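PDB 2XPP: IWS1 from Encephalitozoon cuniculi, which probably acts as a nuclear transcription factor in RNA polymerase II regulation, and may work both during and after recruitment of the TATA-binding protein. Local coordinates for residues E8-L13 against E55-E60; A26-G31 against P72-S77; G36-V41 against N80-K85; R86-L91 against A125-L130. All blocks are in the same frame, centred on the assembly; numbering follows the deposited sequence.

Interaction 1 (E8-L13 against E55-E60); sequences EISRSL and ESLLDE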
loop_
_atom_site.group_PDB
_atom_site.type_symbol
_atom_site.label_atom_id
_atom_site.label_comp_id
_atom_site.label_asym_id
_atom_site.label_seq_id
_atom_site.Cartn_x
_atom_site.Cartn_y
_atom_site.Cartn_z
ATOM N N GLU A 8 14.202 16.166 -0.056
ATOM C CA GLU A 8 13.940 16.538 -1.440
ATOM C C GLU A 8 13.793 15.281 -2.275
ATOM O O GLU A 8 12.909 15.182 -3.142
ATOM C CB GLU A 8 15.050 17.421 -1.980
ATOM C CG GLU A 8 15.027 18.824 -1.399
ATOM C CD GLU A 8 16.343 19.614 -1.570
ATOM O OE1 GLU A 8 17.255 19.188 -2.329
ATOM O OE2 GLU A 8 16.461 20.690 -0.946
ATOM N N ILE A 9 14.672 14.311 -2.026
ATOM C CA ILE A 9 14.579 13.042 -2.764
ATOM C C ILE A 9 13.252 12.337 -2.483
ATOM O O ILE A 9 12.576 11.875 -3.389
ATOM C CB ILE A 9 15.813 12.109 -2.510
ATOM C CG1 ILE A 9 17.049 12.720 -3.151
ATOM C CG2 ILE A 9 15.524 10.708 -3.135
ATOM C CD1 ILE A 9 18.357 12.304 -2.547
ATOM N N SER A 10 12.861 12.287 -1.218
ATOM C CA SER A 10 11.664 11.556 -0.854
ATOM C C SER A 10 10.436 12.264 -1.408
ATOM O O SER A 10 9.528 11.606 -1.941
ATOM C CB SER A 10 11.571 11.401 0.665
ATOM O OG SER A 10 12.669 10.647 1.159
ATOM N N ARG A 11 10.406 13.594 -1.320
ATOM C CA ARG A 11 9.274 14.362 -1.870
ATOM C C ARG A 11 9.158 14.202 -3.387
ATOM O O ARG A 11 8.051 14.070 -3.905
ATOM C CB ARG A 11 9.372 15.832 -1.476
ATOM C CG ARG A 11 9.087 16.015 0.008
ATOM C CD ARG A 11 9.307 17.430 0.569
ATOM N NE ARG A 11 9.083 17.372 2.026
ATOM C CZ ARG A 11 9.582 18.201 2.937
ATOM N NH1 ARG A 11 10.399 19.193 2.578
ATOM N NH2 ARG A 11 9.297 18.019 4.237
ATOM N N SER A 12 10.293 14.194 -4.086
ATOM C CA SER A 12 10.320 13.906 -5.544
ATOM C C SER A 12 9.744 12.516 -5.927
ATOM O O SER A 12 8.923 12.406 -6.853
ATOM C CB SER A 12 11.747 14.099 -6.090
ATOM O OG SER A 12 11.859 13.595 -7.419
ATOM N N LEU A 13 10.173 11.481 -5.213
ATOM C CA LEU A 13 9.650 10.134 -5.441
ATOM C C LEU A 13 8.152 10.067 -5.167
ATOM O O LEU A 13 7.417 9.502 -5.968
ATOM C CB LEU A 13 10.420 9.106 -4.614
ATOM C CG LEU A 13 10.114 7.649 -4.983
ATOM C CD1 LEU A 13 10.431 7.392 -6.440
ATOM C CD2 LEU A 13 10.908 6.686 -4.079
ATOM N N GLU A 55 13.256 6.178 6.338
ATOM C CA GLU A 55 12.576 6.983 7.340
ATOM C C GLU A 55 11.990 8.253 6.758
ATOM O O GLU A 55 10.917 8.654 7.164
ATOM C CB GLU A 55 13.507 7.361 8.470
ATOM C CG GLU A 55 13.673 6.264 9.517
ATOM C CD GLU A 55 12.329 5.798 10.114
ATOM O OE1 GLU A 55 11.659 6.563 10.842
ATOM O OE2 GLU A 55 11.957 4.654 9.843
ATOM N N SER A 56 12.726 8.898 5.852
ATOM C CA SER A 56 12.233 10.107 5.191
ATOM C C SER A 56 11.000 9.794 4.374
ATOM O O SER A 56 10.022 10.542 4.402
ATOM C CB SER A 56 13.278 10.708 4.259
ATOM O OG SER A 56 14.369 11.202 4.986
ATOM N N LEU A 57 11.021 8.669 3.643
ATOM C CA LEU A 57 9.868 8.254 2.867
ATOM C C LEU A 57 8.633 8.041 3.776
ATOM O O LEU A 57 7.527 8.509 3.453
ATOM C CB LEU A 57 10.198 7.000 2.036
ATOM C CG LEU A 57 11.129 7.206 0.851
ATOM C CD1 LEU A 57 11.570 5.839 0.370
ATOM C CD2 LEU A 57 10.440 7.972 -0.277
ATOM N N LEU A 58 8.823 7.379 4.913
ATOM C CA LEU A 58 7.701 7.085 5.804
ATOM C C LEU A 58 7.189 8.403 6.396
ATOM O O LEU A 58 5.972 8.626 6.456
ATOM C CB LEU A 58 8.128 6.131 6.917
ATOM C CG LEU A 58 8.392 4.697 6.459
ATOM C CD1 LEU A 58 9.001 3.877 7.595
ATOM C CD2 LEU A 58 7.036 4.056 5.935
ATOM N N ASP A 59 8.127 9.277 6.789
ATOM C CA ASP A 59 7.805 10.596 7.365
ATOM C C ASP A 59 7.039 11.481 6.373
ATOM O O ASP A 59 6.187 12.300 6.783
ATOM C CB ASP A 59 9.067 11.343 7.820
ATOM C CG ASP A 59 9.642 10.812 9.115
ATOM O OD1 ASP A 59 9.003 9.958 9.761
ATOM O OD2 ASP A 59 10.741 11.279 9.517
ATOM N N GLU A 60 7.350 11.334 5.086
ATOM C CA GLU A 60 6.695 12.097 4.051
ATOM C C GLU A 60 5.414 11.449 3.534
ATOM O O GLU A 60 4.839 11.927 2.551
ATOM C CB GLU A 60 7.645 12.439 2.899
ATOM C CG GLU A 60 8.727 13.491 3.286
ATOM C CD GLU A 60 8.155 14.810 3.864
ATOM O OE1 GLU A 60 7.408 15.522 3.151
ATOM O OE2 GLU A 60 8.451 15.147 5.034
#
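Arg11 reaches from helix 5-30 to Glu60, the first residue beyond helix 54-59, and holds its carboxylate side-on through a salt bridge. The arginine chain leaves CB with CG anti to the carbonyl carbon (chi1 -71°) and then runs extended to NE. CG passes 3.6 Å from Glu60 OE1, and CD lies at a similar distance from the same oxygen. NE donates to Glu60 OE1 at 2.7 Å in a nearly straight bond lying in the guanidinium plane. NH2 completes the grip with a longer, more bent bond to Glu60 OE2 (3.1 Å). Both oxygens are met from above the carboxylate plane, and the two flat groups stand 73° apart.

Next to this salt bridge the helices come close at Ser10, whose OG lies 3.2 Å from Ser56 CB while bonding back to Val6 O in its own helix. Ser10 CB meets Leu57 CD2 at 3.7 Å, and that methyl also touches Leu13 CD2. The local axes cross at -55°, 8.9 Å apart. Leu13 continues onto Ile47 and Leu48 of helix 36-48 and Leu57 onto Ile62 of helix 62-70, so that short helix 54-59 packs on both the long N-terminal helix and helix 62-70.

Interaction 2 (A26-G31 against P72-S77); sequences ANNLEG and PLPDKS
The amide of Asn28 meets the carboxylate of Asp75 with the two planes almost perpendicular, 88° apart. Asn28 ND2 donates to Asp75 OD2 at 3.0 Å, the acceptor lying at the edge of the amide, in its plane, while the donor stands above the carboxylate plane, 68° out of it. Leu73 CD2 lies over one face of the Asn28 amide, 3.7 Å from both Asn28 ND2 and Asn28 CB. On the other branch of the amide, Asn28 OD1 receives a weak, bent bond from the backbone N of Asp75 and lies 3.4 Å from Pro74 CD. CG of Asn28 is anti to the backbone N (chi1 176°), which sets it toward the turn; chi2 then turns the amide.

That turn is a type I beta turn from Leu73 to Lys76, in the loop between helices 62-70 and 81-92. Asp75 also forms an Asx turn: its OD1 accepts from Ser77 N at 3.0 Å and, on the syn lone pair, from Ser77 OG at 2.6 Å. These bonds fix the carboxylate that Asn28 meets. Just past Asn28, helix 5-30 ends in a Schellman motif with Gly31, of positive phi, at C-prime. Alongside the polar pair, Leu29 crosses the proline ring at about a right angle, CG against Pro74 CB at 3.7 Å. Asn25, earlier in the same helix, extends the contact with side-chain packing on Leu73 and Pro74.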
loop_
_atom_site.group_PDB
_atom_site.type_symbol
_atom_site.label_atom_id
_atom_site.label_comp_id
_atom_site.label_asym_id
_atom_site.label_seq_id
_atom_site.Cartn_x
_atom_site.Cartn_y
_atom_site.Cartn_z
ATOM N N ALA A 26 -6.886 8.247 -14.700
ATOM C CA ALA A 26 -7.515 9.044 -15.732
ATOM C C ALA A 26 -7.616 8.255 -17.032
ATOM O O ALA A 26 -8.643 8.318 -17.741
ATOM C CB ALA A 26 -6.683 10.319 -15.983
ATOM N N ASN A 27 -6.538 7.534 -17.353
ATOM C CA ASN A 27 -6.562 6.743 -18.594
ATOM C C ASN A 27 -7.561 5.590 -18.467
ATOM O O ASN A 27 -8.221 5.249 -19.437
ATOM C CB ASN A 27 -5.155 6.246 -18.994
ATOM C CG ASN A 27 -4.257 7.394 -19.543
ATOM O OD1 ASN A 27 -4.755 8.460 -19.902
ATOM N ND2 ASN A 27 -2.932 7.158 -19.623
ATOM N N ASN A 28 -7.651 4.968 -17.288
ATOM C CA ASN A 28 -8.648 3.899 -17.131
ATOM C C ASN A 28 -10.074 4.414 -17.359
ATOM O O ASN A 28 -10.869 3.785 -18.047
ATOM C CB ASN A 28 -8.468 3.224 -15.772
ATOM C CG ASN A 28 -9.485 2.189 -15.489
ATOM O OD1 ASN A 28 -10.495 2.443 -14.832
ATOM N ND2 ASN A 28 -9.229 1.003 -15.960
ATOM N N LEU A 29 -10.369 5.621 -16.864
ATOM C CA LEU A 29 -11.703 6.205 -17.055
ATOM C C LEU A 29 -11.968 6.558 -18.514
ATOM O O LEU A 29 -13.069 6.459 -19.013
ATOM C CB LEU A 29 -11.863 7.478 -16.230
ATOM C CG LEU A 29 -12.124 7.210 -14.739
ATOM C CD1 LEU A 29 -11.867 8.504 -14.046
ATOM C CD2 LEU A 29 -13.557 6.808 -14.557
ATOM N N GLU A 30 -10.916 6.986 -19.186
ATOM C CA GLU A 30 -11.012 7.407 -20.547
ATOM C C GLU A 30 -11.052 6.247 -21.542
ATOM O O GLU A 30 -11.540 6.431 -22.628
ATOM C CB GLU A 30 -9.805 8.302 -20.861
ATOM C CG GLU A 30 -9.568 8.544 -22.366
ATOM C CD GLU A 30 -10.617 9.401 -23.060
ATOM O OE1 GLU A 30 -11.554 9.957 -22.413
ATOM O OE2 GLU A 30 -10.502 9.516 -24.312
ATOM N N GLY A 31 -10.502 5.086 -21.155
ATOM C CA GLY A 31 -10.327 3.941 -22.098
ATOM C C GLY A 31 -9.054 3.955 -22.937
ATOM O O GLY A 31 -9.016 3.397 -24.061
ATOM N N PRO A 72 -7.966 -0.564 -6.066
ATOM C CA PRO A 72 -8.603 -0.827 -7.377
ATOM C C PRO A 72 -8.561 0.410 -8.277
ATOM O O PRO A 72 -8.573 1.550 -7.799
ATOM C CB PRO A 72 -10.065 -1.116 -7.031
ATOM C CG PRO A 72 -10.037 -1.435 -5.540
ATOM C CD PRO A 72 -8.929 -0.666 -4.950
ATOM N N LEU A 73 -8.504 0.145 -9.554
ATOM C CA LEU A 73 -8.768 1.165 -10.571
ATOM C C LEU A 73 -10.230 1.681 -10.531
ATOM O O LEU A 73 -11.122 1.021 -9.959
ATOM C CB LEU A 73 -8.477 0.589 -11.965
ATOM C CG LEU A 73 -6.957 0.654 -12.106
ATOM C CD1 LEU A 73 -6.248 -0.593 -11.574
ATOM C CD2 LEU A 73 -6.517 1.039 -13.486
ATOM N N PRO A 74 -10.494 2.870 -11.144
ATOM C CA PRO A 74 -11.852 3.395 -11.185
ATOM C C PRO A 74 -12.939 2.428 -11.685
ATOM O O PRO A 74 -14.116 2.546 -11.288
ATOM C CB PRO A 74 -11.733 4.650 -12.096
ATOM C CG PRO A 74 -10.308 5.060 -11.925
ATOM C CD PRO A 74 -9.535 3.766 -11.823
ATOM N N ASP A 75 -12.586 1.485 -12.551
ATOM C CA ASP A 75 -13.551 0.543 -13.107
ATOM C C ASP A 75 -13.671 -0.748 -12.270
ATOM O O ASP A 75 -14.292 -1.722 -12.713
ATOM C CB ASP A 75 -13.211 0.213 -14.568
ATOM C CG ASP A 75 -11.910 -0.602 -14.705
ATOM O OD1 ASP A 75 -11.227 -0.874 -13.696
ATOM O OD2 ASP A 75 -11.541 -0.907 -15.856
ATOM N N LYS A 76 -13.125 -0.714 -11.057
ATOM C CA LYS A 76 -13.135 -1.843 -10.090
ATOM C C LYS A 76 -12.085 -2.909 -10.346
ATOM O O LYS A 76 -11.921 -3.842 -9.510
ATOM C CB LYS A 76 -14.494 -2.547 -10.027
ATOM C CG LYS A 76 -15.622 -1.630 -9.591
ATOM C CD LYS A 76 -16.960 -2.371 -9.414
ATOM C CE LYS A 76 -17.743 -2.422 -10.646
ATOM N NZ LYS A 76 -18.963 -3.264 -10.428
ATOM N N SER A 77 -11.374 -2.803 -11.459
ATOM C CA SER A 77 -10.325 -3.790 -11.731
ATOM C C SER A 77 -9.115 -3.624 -10.798
ATOM O O SER A 77 -8.923 -2.576 -10.211
ATOM C CB SER A 77 -9.850 -3.732 -13.186
ATOM O OG SER A 77 -9.240 -2.492 -13.471
#

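Interaction 3 (G36-V41 against N80-K85); sequences GKIENV and NIKIRK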
loop_
_atom_site.group_PDB
_atom_site.type_symbol
_atom_site.label_atom_id
_atom_site.label_comp_id
_atom_site.label_asym_id
_atom_site.label_seq_id
_atom_site.Cartn_x
_atom_site.Cartn_y
_atom_site.Cartn_z
ATOM N N GLY A 36 1.354 3.111 -16.783
ATOM C CA GLY A 36 2.379 3.860 -16.011
ATOM C C GLY A 36 2.919 3.093 -14.814
ATOM O O GLY A 36 4.159 3.054 -14.590
ATOM N N LYS A 37 2.026 2.442 -14.072
ATOM C CA LYS A 37 2.475 1.684 -12.902
ATOM C C LYS A 37 3.345 0.536 -13.317
ATOM O O LYS A 37 4.439 0.306 -12.759
ATOM C CB LYS A 37 1.292 1.148 -12.069
ATOM C CG LYS A 37 0.535 2.259 -11.344
ATOM C CD LYS A 37 -0.621 1.700 -10.474
ATOM C CE LYS A 37 -1.600 0.858 -11.286
ATOM N NZ LYS A 37 -2.237 1.665 -12.352
ATOM N N ILE A 38 2.871 -0.204 -14.298
ATOM C CA ILE A 38 3.655 -1.384 -14.696
ATOM C C ILE A 38 5.010 -1.021 -15.299
ATOM O O ILE A 38 5.983 -1.757 -15.096
ATOM C CB ILE A 38 2.787 -2.339 -15.571
ATOM C CG1 ILE A 38 3.471 -3.699 -15.735
ATOM C CG2 ILE A 38 2.493 -1.764 -16.913
ATOM C CD1 ILE A 38 3.435 -4.535 -14.470
ATOM N N GLU A 39 5.084 0.094 -16.032
ATOM C CA GLU A 39 6.324 0.492 -16.708
ATOM C C GLU A 39 7.360 1.044 -15.705
ATOM O O GLU A 39 8.562 1.124 -16.011
ATOM C CB GLU A 39 6.053 1.498 -17.837
ATOM C CG GLU A 39 5.316 0.844 -19.026
ATOM C CD GLU A 39 4.733 1.841 -20.047
ATOM O OE1 GLU A 39 4.780 3.062 -19.792
ATOM O OE2 GLU A 39 4.226 1.388 -21.120
ATOM N N ASN A 40 6.892 1.417 -14.515
ATOM C CA ASN A 40 7.757 2.110 -13.555
ATOM C C ASN A 40 7.957 1.358 -12.247
ATOM O O ASN A 40 8.797 1.758 -11.432
ATOM C CB ASN A 40 7.193 3.502 -13.261
ATOM C CG ASN A 40 7.374 4.446 -14.416
ATOM O OD1 ASN A 40 8.462 5.003 -14.607
ATOM N ND2 ASN A 40 6.345 4.606 -15.234
ATOM N N VAL A 41 7.161 0.322 -12.012
ATOM C CA VAL A 41 7.161 -0.330 -10.703
ATOM C C VAL A 41 8.540 -0.891 -10.311
ATOM O O VAL A 41 8.901 -0.817 -9.118
ATOM C CB VAL A 41 6.049 -1.421 -10.519
ATOM C CG1 VAL A 41 6.237 -2.638 -11.433
ATOM C CG2 VAL A 41 5.948 -1.836 -9.059
ATOM N N ASN A 80 -2.140 -4.824 -12.177
ATOM C CA ASN A 80 -1.404 -5.996 -12.626
ATOM C C ASN A 80 -0.699 -6.685 -11.456
ATOM O O ASN A 80 -0.172 -6.003 -10.555
ATOM C CB ASN A 80 -0.358 -5.558 -13.663
ATOM C CG ASN A 80 0.306 -6.683 -14.310
ATOM O OD1 ASN A 80 1.047 -7.455 -13.681
ATOM N ND2 ASN A 80 0.062 -6.831 -15.641
ATOM N N ILE A 81 -0.759 -8.016 -11.447
ATOM C CA ILE A 81 -0.252 -8.793 -10.285
ATOM C C ILE A 81 1.253 -8.479 -10.032
ATOM O O ILE A 81 1.769 -8.644 -8.894
ATOM C CB ILE A 81 -0.522 -10.326 -10.478
ATOM C CG1 ILE A 81 -0.424 -11.048 -9.106
ATOM C CG2 ILE A 81 0.397 -10.923 -11.531
ATOM C CD1 ILE A 81 -0.750 -12.484 -9.144
ATOM N N LYS A 82 1.969 -8.044 -11.068
ATOM C CA LYS A 82 3.407 -7.727 -10.839
ATOM C C LYS A 82 3.542 -6.543 -9.876
ATOM O O LYS A 82 4.437 -6.520 -9.001
ATOM C CB LYS A 82 4.117 -7.471 -12.154
ATOM C CG LYS A 82 5.516 -6.864 -11.974
ATOM C CD LYS A 82 6.276 -6.944 -13.277
ATOM C CE LYS A 82 7.372 -5.894 -13.377
ATOM N NZ LYS A 82 6.936 -4.702 -14.230
ATOM N N ILE A 83 2.639 -5.561 -10.000
ATOM C CA ILE A 83 2.556 -4.455 -9.068
ATOM C C ILE A 83 2.162 -4.878 -7.650
ATOM O O ILE A 83 2.804 -4.466 -6.650
ATOM C CB ILE A 83 1.564 -3.374 -9.568
ATOM C CG1 ILE A 83 1.982 -2.937 -10.985
ATOM C CG2 ILE A 83 1.441 -2.243 -8.511
ATOM C CD1 ILE A 83 0.792 -2.399 -11.786
ATOM N N ARG A 84 1.148 -5.730 -7.575
ATOM C CA ARG A 84 0.653 -6.258 -6.298
ATOM C C ARG A 84 1.797 -6.959 -5.566
ATOM O O ARG A 84 2.040 -6.697 -4.371
ATOM C CB ARG A 84 -0.516 -7.207 -6.532
ATOM C CG ARG A 84 -1.651 -6.447 -7.248
ATOM C CD ARG A 84 -3.018 -7.083 -7.117
ATOM N NE ARG A 84 -3.146 -8.530 -7.334
ATOM C CZ ARG A 84 -3.562 -9.089 -8.483
ATOM N NH1 ARG A 84 -3.776 -8.333 -9.549
ATOM N NH2 ARG A 84 -3.732 -10.408 -8.588
ATOM N N LYS A 85 2.488 -7.837 -6.268
ATOM C CA LYS A 85 3.578 -8.611 -5.631
ATOM C C LYS A 85 4.709 -7.705 -5.191
ATOM O O LYS A 85 5.188 -7.797 -4.035
ATOM C CB LYS A 85 4.110 -9.656 -6.592
ATOM C CG LYS A 85 3.139 -10.772 -6.698
ATOM C CD LYS A 85 3.714 -11.811 -7.617
ATOM C CE LYS A 85 2.820 -13.003 -7.553
ATOM N NZ LYS A 85 3.383 -14.081 -8.406
#
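Ile38 sends CD1 across to the start of helix 81-92, where it meets Asn80, Lys82 and Ile83. Its CG1 is anti to the backbone N (chi1 -167°), and the terminal methyl lies 3.8 Å from both Asn80 CG and Lys82 CB. The lysine chain crosses Ile38 at about a right angle, extended as far as CE and turning only at chi4 (-100°). Its NZ thereby comes to 3.2 Å from Ile38 O and to 3.5 Å from Val41 CG1. Ile83 CD1 touches Lys37 CB at 3.6 Å, and Lys37 NZ forms a salt bridge with Asp24 of helix 5-30. Between the helices, Val41 CG1 faces Ile83 CG1 at 4.3 Å.

The local axes are 9.6 Å apart and cross at 52°. Trp69 of helix 62-70 packs on the side chains of both Lys37 and Val41. Asn80 accepts from Lys82 N through an in-plane lone pair of OD1 at 2.8 Å. This is a classical N-cap, here placed where one helix of an all-helical bundle begins to pack across another.

Interaction 4 (R86-L91 against A125-L130); sequences RLLDVL and ASAKAL
Leu88 and Leu130 meet obliquely through their methyl groups, CD2 to CD2 at 3.9 Å, between helices 81-92 and 121-138. Leu91, one turn on from Leu88, approaches the same leucine differently: the two side chains cross at about a right angle, and Leu91 CB sits 3.7 Å from Leu130 CD2. A single methyl of Leu130 therefore touches both Leu88 and Leu91. Leu130 has CG anti to the backbone N (chi1 -163°), and chi2 then directs its methyls; Leu88 and Leu91 carry CG anti to the carbonyl carbon. The other branch of Leu88 reaches the turn of helix 121-138 before Leu130, where CD1 lies 4.0 Å from both Ser126 CB and Ala127 N. Ala127 CB is slightly farther from that methyl, at 4.3 Å.

The helices run nearly parallel, their local axes 22° apart in direction and 10.3 Å from each other. Both belong to the TFIIS N-terminal helical bundle. Leu130 also packs on Val110 and Ala127 on Tyr113, both of helix 106-115, while Leu91 reaches Leu63 and Ile66 of helix 62-70. Ser126 turns its polar end back to its own helix, OG bonding to Glu122 O. The pairing across the interface thus rests on van der Waals contact between aliphatic groups, with burial of these apolar surfaces as its likely main source of stability.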
loop_
_atom_site.group_PDB
_atom_site.type_symbol
_atom_site.label_atom_id
_atom_site.label_comp_id
_atom_site.label_asym_id
_atom_site.label_seq_id
_atom_site.Cartn_x
_atom_site.Cartn_y
_atom_site.Cartn_z
ATOM N N ARG A 86 5.143 -6.827 -6.082
ATOM C CA ARG A 86 6.341 -6.056 -5.790
ATOM C C ARG A 86 6.132 -5.043 -4.646
ATOM O O ARG A 86 7.003 -4.912 -3.802
ATOM C CB ARG A 86 6.784 -5.328 -7.013
ATOM C CG ARG A 86 8.066 -4.600 -6.773
ATOM C CD ARG A 86 9.259 -5.592 -6.668
ATOM N NE ARG A 86 10.471 -4.809 -6.504
ATOM C CZ ARG A 86 11.512 -5.121 -5.750
ATOM N NH1 ARG A 86 11.530 -6.256 -5.054
ATOM N NH2 ARG A 86 12.536 -4.284 -5.697
ATOM N N LEU A 87 4.978 -4.394 -4.624
ATOM C CA LEU A 87 4.655 -3.447 -3.539
ATOM C C LEU A 87 4.458 -4.149 -2.213
ATOM O O LEU A 87 4.809 -3.583 -1.188
ATOM C CB LEU A 87 3.504 -2.488 -3.857
ATOM C CG LEU A 87 3.914 -1.492 -4.970
ATOM C CD1 LEU A 87 2.709 -0.590 -5.198
ATOM C CD2 LEU A 87 5.159 -0.677 -4.600
ATOM N N LEU A 88 3.901 -5.355 -2.192
ATOM C CA LEU A 88 3.786 -6.063 -0.910
ATOM C C LEU A 88 5.202 -6.412 -0.439
ATOM O O LEU A 88 5.481 -6.364 0.745
ATOM C CB LEU A 88 2.977 -7.364 -1.023
ATOM C CG LEU A 88 1.459 -7.142 -1.172
ATOM C CD1 LEU A 88 0.818 -8.502 -1.202
ATOM C CD2 LEU A 88 0.815 -6.281 -0.069
ATOM N N ASP A 89 6.086 -6.782 -1.375
ATOM C CA ASP A 89 7.502 -7.062 -1.024
ATOM C C ASP A 89 8.169 -5.822 -0.406
ATOM O O ASP A 89 8.916 -5.954 0.606
ATOM C CB ASP A 89 8.263 -7.501 -2.287
ATOM C CG ASP A 89 9.740 -7.787 -2.045
ATOM O OD1 ASP A 89 10.092 -8.454 -1.033
ATOM O OD2 ASP A 89 10.547 -7.371 -2.921
ATOM N N VAL A 90 7.986 -4.665 -1.040
ATOM C CA VAL A 90 8.457 -3.373 -0.494
ATOM C C VAL A 90 7.980 -3.136 0.970
ATOM O O VAL A 90 8.803 -2.884 1.862
ATOM C CB VAL A 90 8.057 -2.181 -1.386
ATOM C CG1 VAL A 90 8.268 -0.813 -0.667
ATOM C CG2 VAL A 90 8.888 -2.204 -2.685
ATOM N N LEU A 91 6.668 -3.226 1.172
ATOM C CA LEU A 91 6.060 -2.993 2.496
ATOM C C LEU A 91 6.666 -3.903 3.574
ATOM O O LEU A 91 6.870 -3.463 4.706
ATOM C CB LEU A 91 4.551 -3.212 2.390
ATOM C CG LEU A 91 3.817 -2.109 1.635
ATOM C CD1 LEU A 91 2.443 -2.550 1.386
ATOM C CD2 LEU A 91 3.802 -0.771 2.405
ATOM N N ALA A 125 -1.395 -15.050 0.683
ATOM C CA ALA A 125 -0.506 -15.459 1.758
ATOM C C ALA A 125 0.484 -14.342 2.120
ATOM O O ALA A 125 0.781 -14.127 3.323
ATOM C CB ALA A 125 0.237 -16.738 1.362
ATOM N N SER A 126 1.037 -13.643 1.125
ATOM C CA SER A 126 1.938 -12.493 1.415
ATOM C C SER A 126 1.234 -11.410 2.214
ATOM O O SER A 126 1.779 -10.899 3.187
ATOM C CB SER A 126 2.557 -11.854 0.144
ATOM O OG SER A 126 3.421 -12.816 -0.451
ATOM N N ALA A 127 0.007 -11.072 1.805
ATOM C CA ALA A 127 -0.761 -10.043 2.496
ATOM C C ALA A 127 -1.092 -10.493 3.940
ATOM O O ALA A 127 -1.077 -9.688 4.862
ATOM C CB ALA A 127 -2.078 -9.772 1.724
ATOM N N LYS A 128 -1.475 -11.743 4.088
ATOM C CA LYS A 128 -1.821 -12.284 5.422
ATOM C C LYS A 128 -0.637 -12.129 6.356
ATOM O O LYS A 128 -0.779 -11.731 7.521
ATOM C CB LYS A 128 -2.245 -13.738 5.332
ATOM C CG LYS A 128 -3.686 -13.893 4.943
ATOM C CD LYS A 128 -4.172 -15.323 5.065
ATOM C CE LYS A 128 -5.622 -15.415 4.582
ATOM N NZ LYS A 128 -6.600 -14.899 5.627
ATOM N N ALA A 129 0.560 -12.467 5.856
ATOM C CA ALA A 129 1.742 -12.376 6.701
ATOM C C ALA A 129 2.046 -10.910 7.103
ATOM O O ALA A 129 2.463 -10.605 8.252
ATOM C CB ALA A 129 2.931 -13.006 5.954
ATOM N N LEU A 130 1.822 -9.994 6.168
ATOM C CA LEU A 130 2.036 -8.596 6.426
ATOM C C LEU A 130 0.995 -8.092 7.463
ATOM O O LEU A 130 1.340 -7.340 8.397
ATOM C CB LEU A 130 1.912 -7.844 5.102
ATOM C CG LEU A 130 2.453 -6.455 5.009
ATOM C CD1 LEU A 130 3.928 -6.374 5.497
ATOM C CD2 LEU A 130 2.372 -6.021 3.513
#

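Interaction 4 is the buried contact of the set and joins its helices through aliphatic groups, whereas interaction 2 lies at the surface and relies largely on polar side chains. Interactions 1 and 3 are partly buried and mix the two chemistries, combining aliphatic packing with charged side chains, exposed for Arg11 but buried for Lys37. Helix 5-30 serves both interactions 1 and 2, whose centres are 27 Å apart, so its two ends are held by different partners. Helix 81-92 is likewise shared by interactions 3 and 4, which touch where Val41 CG2 packs on Arg86 CB at 4.1 Å. Interactions 2 and 3 adjoin only through the sequence, their centres 15 Å apart.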